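Local coordinates for protein CG1507-PB, isoform B (Drosophila melanogaster, PDB 5FGO) that recognises nucleic acids, probably purine-rich DNA and RNA, and unwinds double strands, the fragment here being its third PUR repeat, at the interface of chains A and B. Numbering follows the deposited sequence. Chains: chain A/B, CG1507-PB, isoform B.

Contact 1: the interface of chains A and B. Residues chain A 59, 62-63, 66; chain B 20, 29, 42, 67.
A:Phe63 turns its CG anti to the backbone N (chi1 -169°), which aims the ring from the helix of chain A into a group of apolar side chains of chain B. B:Met20, a selenomethionine, is straight through chi1 and chi2 and then bends at chi3 (modelled near 1°, uncertain at this resolution). The bend brings its CE methyl against the A:Phe63 ring. CE of B:Met20 is 3.4 Å from CD2 of A:Phe63, and the two side chains cross at about a right angle. The selenium lies towards the N-terminal start of the same helix. SE of B:Met20 is 3.8 Å from CG of A:Arg62, so the aliphatic stem of the arginine makes the contact. CB of A:Cys59 reaches the same selenium at 4.0 Å.

The far end of the A:Phe63 ring meets two side chains from the sheet of chain B. Its CE2 is 3.7 Å from CZ of B:Phe29. Its CZ is 3.8 Å from CD1 of B:Ile42, which comes from the opposite direction. The CD1 and CE1 flank of the ring meets the end of B:Phe67; this pair is modelled too close for its spacing to be trusted.

B:Phe29 is held from both faces. CG2 of A:Ile66 sits over its centre, 3.6 Å from the ring centroid. CG2 of B:Ile42 lies on the opposite face, nearer the rim. This sandwich should restrict turning of the ring. With an alanine in place of A:Phe63, a gap among B:Met20, B:Phe29, B:Ile42 and B:Phe67 would probably open, leaving the selenomethionine methyl free to move.

This apolar patch of the two-fold homodimer packs the helix of one chain on the sheet of the other. A:Phe63 and A:Ile66 lie on helix 60-72 of chain A. B:Met20, B:Phe29 and B:Ile42 come from strands 18-22, 25-34 and 37-46 of chain B. B:Phe67 comes from helix 60-72 of chain B, so side chains of both helices reach this patch.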
loop_
_atom_site.group_PDB
_atom_site.type_symbol
_atom_site.label_atom_id
_atom_site.label_comp_id
_atom_site.label_asym_id
_atom_site.label_seq_id
_atom_site.Cartn_x
_atom_site.Cartn_y
_atom_site.Cartn_z
ATOM N N CYS A 59 -11.762 -3.059 3.848
ATOM C CA CYS A 59 -10.640 -3.959 3.782
ATOM C C CYS A 59 -9.365 -3.363 4.328
ATOM O O CYS A 59 -8.280 -3.939 4.136
ATOM C CB CYS A 59 -10.441 -4.398 2.347
ATOM S SG CYS A 59 -9.819 -3.071 1.297
ATOM N N ARG A 62 -7.675 -6.046 6.765
ATOM C CA ARG A 62 -7.016 -7.119 6.037
ATOM C C ARG A 62 -5.760 -6.618 5.321
ATOM O O ARG A 62 -4.727 -7.287 5.351
ATOM C CB ARG A 62 -7.988 -7.781 5.053
ATOM C CG ARG A 62 -7.395 -8.935 4.280
ATOM C CD ARG A 62 -6.812 -10.013 5.192
ATOM N NE ARG A 62 -6.262 -11.128 4.419
ATOM C CZ ARG A 62 -5.574 -12.153 4.921
ATOM N NH1 ARG A 62 -5.318 -12.252 6.224
ATOM N NH2 ARG A 62 -5.125 -13.086 4.102
ATOM N N PHE A 63 -5.861 -5.442 4.691
ATOM C CA PHE A 63 -4.723 -4.782 4.015
ATOM C C PHE A 63 -3.580 -4.464 5.010
ATOM O O PHE A 63 -2.391 -4.645 4.710
ATOM C CB PHE A 63 -5.190 -3.524 3.277
ATOM C CG PHE A 63 -4.148 -2.930 2.347
ATOM C CD1 PHE A 63 -3.173 -2.072 2.819
ATOM C CD2 PHE A 63 -4.154 -3.228 0.989
ATOM C CE1 PHE A 63 -2.222 -1.526 1.961
ATOM C CE2 PHE A 63 -3.202 -2.683 0.126
ATOM C CZ PHE A 63 -2.242 -1.826 0.615
ATOM N N ILE A 66 -1.845 -7.888 6.045
ATOM C CA ILE A 66 -0.991 -8.392 5.010
ATOM C C ILE A 66 0.304 -7.594 4.978
ATOM O O ILE A 66 1.401 -8.166 4.888
ATOM C CB ILE A 66 -1.727 -8.365 3.669
ATOM C CG1 ILE A 66 -2.776 -9.492 3.696
ATOM C CG2 ILE A 66 -0.749 -8.517 2.529
ATOM C CD1 ILE A 66 -3.801 -9.479 2.568
HETATM N N MSE B 20 -5.418 -10.182 -2.212
HETATM C CA MSE B 20 -6.624 -9.794 -1.479
HETATM C C MSE B 20 -7.738 -9.525 -2.465
HETATM O O MSE B 20 -7.475 -9.114 -3.578
HETATM C CB MSE B 20 -6.379 -8.554 -0.609
HETATM C CG MSE B 20 -7.599 -8.105 0.210
HETATM SE SE MSE B 20 -7.239 -6.569 1.356
HETATM C CE MSE B 20 -5.408 -6.417 0.749
ATOM N N PHE B 29 0.430 -8.451 -3.873
ATOM C CA PHE B 29 1.634 -8.023 -3.170
ATOM C C PHE B 29 2.780 -8.910 -3.579
ATOM O O PHE B 29 2.716 -10.120 -3.372
ATOM C CB PHE B 29 1.446 -8.128 -1.661
ATOM C CG PHE B 29 0.221 -7.415 -1.132
ATOM C CD1 PHE B 29 -1.061 -7.910 -1.390
ATOM C CD2 PHE B 29 0.356 -6.295 -0.317
ATOM C CE1 PHE B 29 -2.172 -7.275 -0.901
ATOM C CE2 PHE B 29 -0.749 -5.657 0.200
ATOM C CZ PHE B 29 -2.018 -6.138 -0.096
ATOM N N ILE B 42 2.568 -3.145 -4.831
ATOM C CA ILE B 42 1.178 -3.438 -4.553
ATOM C C ILE B 42 0.374 -3.108 -5.812
ATOM O O ILE B 42 0.279 -1.959 -6.223
ATOM C CB ILE B 42 0.662 -2.660 -3.343
ATOM C CG1 ILE B 42 1.651 -2.776 -2.196
ATOM C CG2 ILE B 42 -0.736 -3.136 -2.940
ATOM C CD1 ILE B 42 1.243 -2.021 -0.968
ATOM N N PHE B 67 -0.727 2.964 8.561
ATOM C CA PHE B 67 -1.886 2.097 8.513
ATOM C C PHE B 67 -2.554 1.798 9.844
ATOM O O PHE B 67 -3.794 1.809 9.911
ATOM C CB PHE B 67 -1.553 0.814 7.783
ATOM C CG PHE B 67 -2.117 0.808 6.423
ATOM C CD1 PHE B 67 -1.498 1.526 5.411
ATOM C CD2 PHE B 67 -3.347 0.214 6.185
ATOM C CE1 PHE B 67 -2.046 1.573 4.150
ATOM C CE2 PHE B 67 -3.913 0.249 4.934
ATOM C CZ PHE B 67 -3.255 0.925 3.910
#

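Contact 2: the interface of chains A and B. Residues chain A 70, 74-75; chain B 57, 60.
This is a small mixed patch of a two-fold homodimer interface, and it packs the tail of one subunit against the start of the partner's helix. The protein belongs to the PUR family, whose repeats pair a curved beta-sheet with a helix. In this family the third repeat is the one associated with dimerisation. The patch hides 125 Å² of protein surface.

A:Met74, a selenomethionine, has the most surface hidden by the partner among the residues here. It follows helix 60-72 of chain A in a loop. Its side chain runs out extended beyond CG and slides past B:Trp60 in the opposite direction. SE of A:Met74 is 4.1 Å from CE3 in the six-membered ring of the B:Trp60 indole. The same side chain crosses B:Glu57 at a slant. CB of A:Met74 lies 3.3 Å from OE2 of the B:Glu57 carboxylate, a van der Waals contact with the carboxylate oxygen.

B:Glu57 reaches this place because its CG is anti to the backbone N (chi1 -166°) and the chain stays extended beyond it. The carboxylate is thereby carried out towards chain A. The backbone of B:Glu57 also supports the tryptophan: its CA stands 3.3 Å above the B:Trp60 ring plane, towards the rim. This packing within chain B may help to position the indole.

A:Tyr70 contributes its backbone carbonyl rather than its phenol. O of A:Tyr70 is 3.8 Å from CZ3 of B:Trp60. This carbonyl is near the C-terminal end of helix 60-72, where the helix dipole may add to its partial negative charge. The oxygen comes near the outer CE3 and CZ3 side of the ring, at most a weak electrostatic contact.

A:Lys75 follows A:Met74 but is poorly ordered, and little of its surface is hidden.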
loop_
_atom_site.group_PDB
_atom_site.type_symbol
_atom_site.label_atom_id
_atom_site.label_comp_id
_atom_site.label_asym_id
_atom_site.label_seq_id
_atom_site.Cartn_x
_atom_site.Cartn_y
_atom_site.Cartn_z
ATOM N N TYR A 70 4.394 -8.811 6.066
ATOM C CA TYR A 70 5.596 -8.527 5.290
ATOM C C TYR A 70 6.610 -7.842 6.174
ATOM O O TYR A 70 7.803 -8.090 6.059
ATOM C CB TYR A 70 5.278 -7.656 4.081
ATOM C CG TYR A 70 4.811 -8.431 2.874
ATOM C CD1 TYR A 70 5.656 -9.323 2.230
ATOM C CD2 TYR A 70 3.512 -8.319 2.417
ATOM C CE1 TYR A 70 5.237 -10.049 1.141
ATOM C CE2 TYR A 70 3.083 -9.049 1.341
ATOM C CZ TYR A 70 3.950 -9.909 0.705
ATOM O OH TYR A 70 3.523 -10.643 -0.366
HETATM N N MSE A 74 10.997 -9.307 7.669
HETATM C CA MSE A 74 12.223 -8.608 7.238
HETATM C C MSE A 74 13.433 -8.896 8.132
HETATM O O MSE A 74 13.280 -9.273 9.289
HETATM C CB MSE A 74 12.014 -7.082 7.104
HETATM C CG MSE A 74 11.065 -6.366 8.060
HETATM SE SE MSE A 74 10.788 -4.452 7.511
HETATM C CE MSE A 74 9.522 -3.983 8.830
ATOM N N LYS A 75 14.629 -8.738 7.557
ATOM C CA LYS A 75 15.894 -9.091 8.210
ATOM C C LYS A 75 16.876 -7.913 8.370
ATOM O O LYS A 75 16.476 -6.753 8.460
ATOM C CB LYS A 75 16.602 -10.203 7.416
ATOM C CG LYS A 75 17.119 -9.757 6.041
ATOM C CD LYS A 75 17.947 -10.843 5.357
ATOM C CE LYS A 75 18.545 -10.333 4.049
ATOM N NZ LYS A 75 19.296 -11.380 3.303
ATOM N N GLU B 57 11.986 -1.090 0.819
ATOM C CA GLU B 57 11.975 -1.684 2.155
ATOM C C GLU B 57 12.234 -0.674 3.268
ATOM O O GLU B 57 11.554 -0.703 4.279
ATOM C CB GLU B 57 12.998 -2.818 2.277
ATOM C CG GLU B 57 12.755 -3.672 3.536
ATOM C CD GLU B 57 13.837 -4.717 3.831
ATOM O OE1 GLU B 57 14.819 -4.839 3.063
ATOM O OE2 GLU B 57 13.691 -5.422 4.855
ATOM N N TRP B 60 8.991 0.440 4.953
ATOM C CA TRP B 60 7.860 -0.458 5.263
ATOM C C TRP B 60 7.267 -0.154 6.653
ATOM O O TRP B 60 6.039 -0.180 6.824
ATOM C CB TRP B 60 8.269 -1.947 5.182
ATOM C CG TRP B 60 8.547 -2.391 3.767
ATOM C CD1 TRP B 60 8.532 -1.603 2.651
ATOM C CD2 TRP B 60 8.809 -3.727 3.308
ATOM N NE1 TRP B 60 8.819 -2.354 1.541
ATOM C CE2 TRP B 60 8.981 -3.660 1.912
ATOM C CE3 TRP B 60 8.924 -4.967 3.940
ATOM C CZ2 TRP B 60 9.268 -4.780 1.139
ATOM C CZ3 TRP B 60 9.207 -6.092 3.167
ATOM C CH2 TRP B 60 9.373 -5.987 1.781
#

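The C-alpha centres of contact 1 and contact 2 are about 15 Å apart. Both use helix 60-72 from both chains. In chain A, contact 1 takes residues from the first part of this helix, and contact 2 takes its end and the loop after it. The 3-10 helix 57-59 also serves both, through chain A in contact 1 and chain B in contact 2. The two-fold axis gives each contact a twin with the chains exchanged. Each helix therefore both packs on the partner's sheet and receives the partner's tail, which fits an intertwined dimer of the repeat.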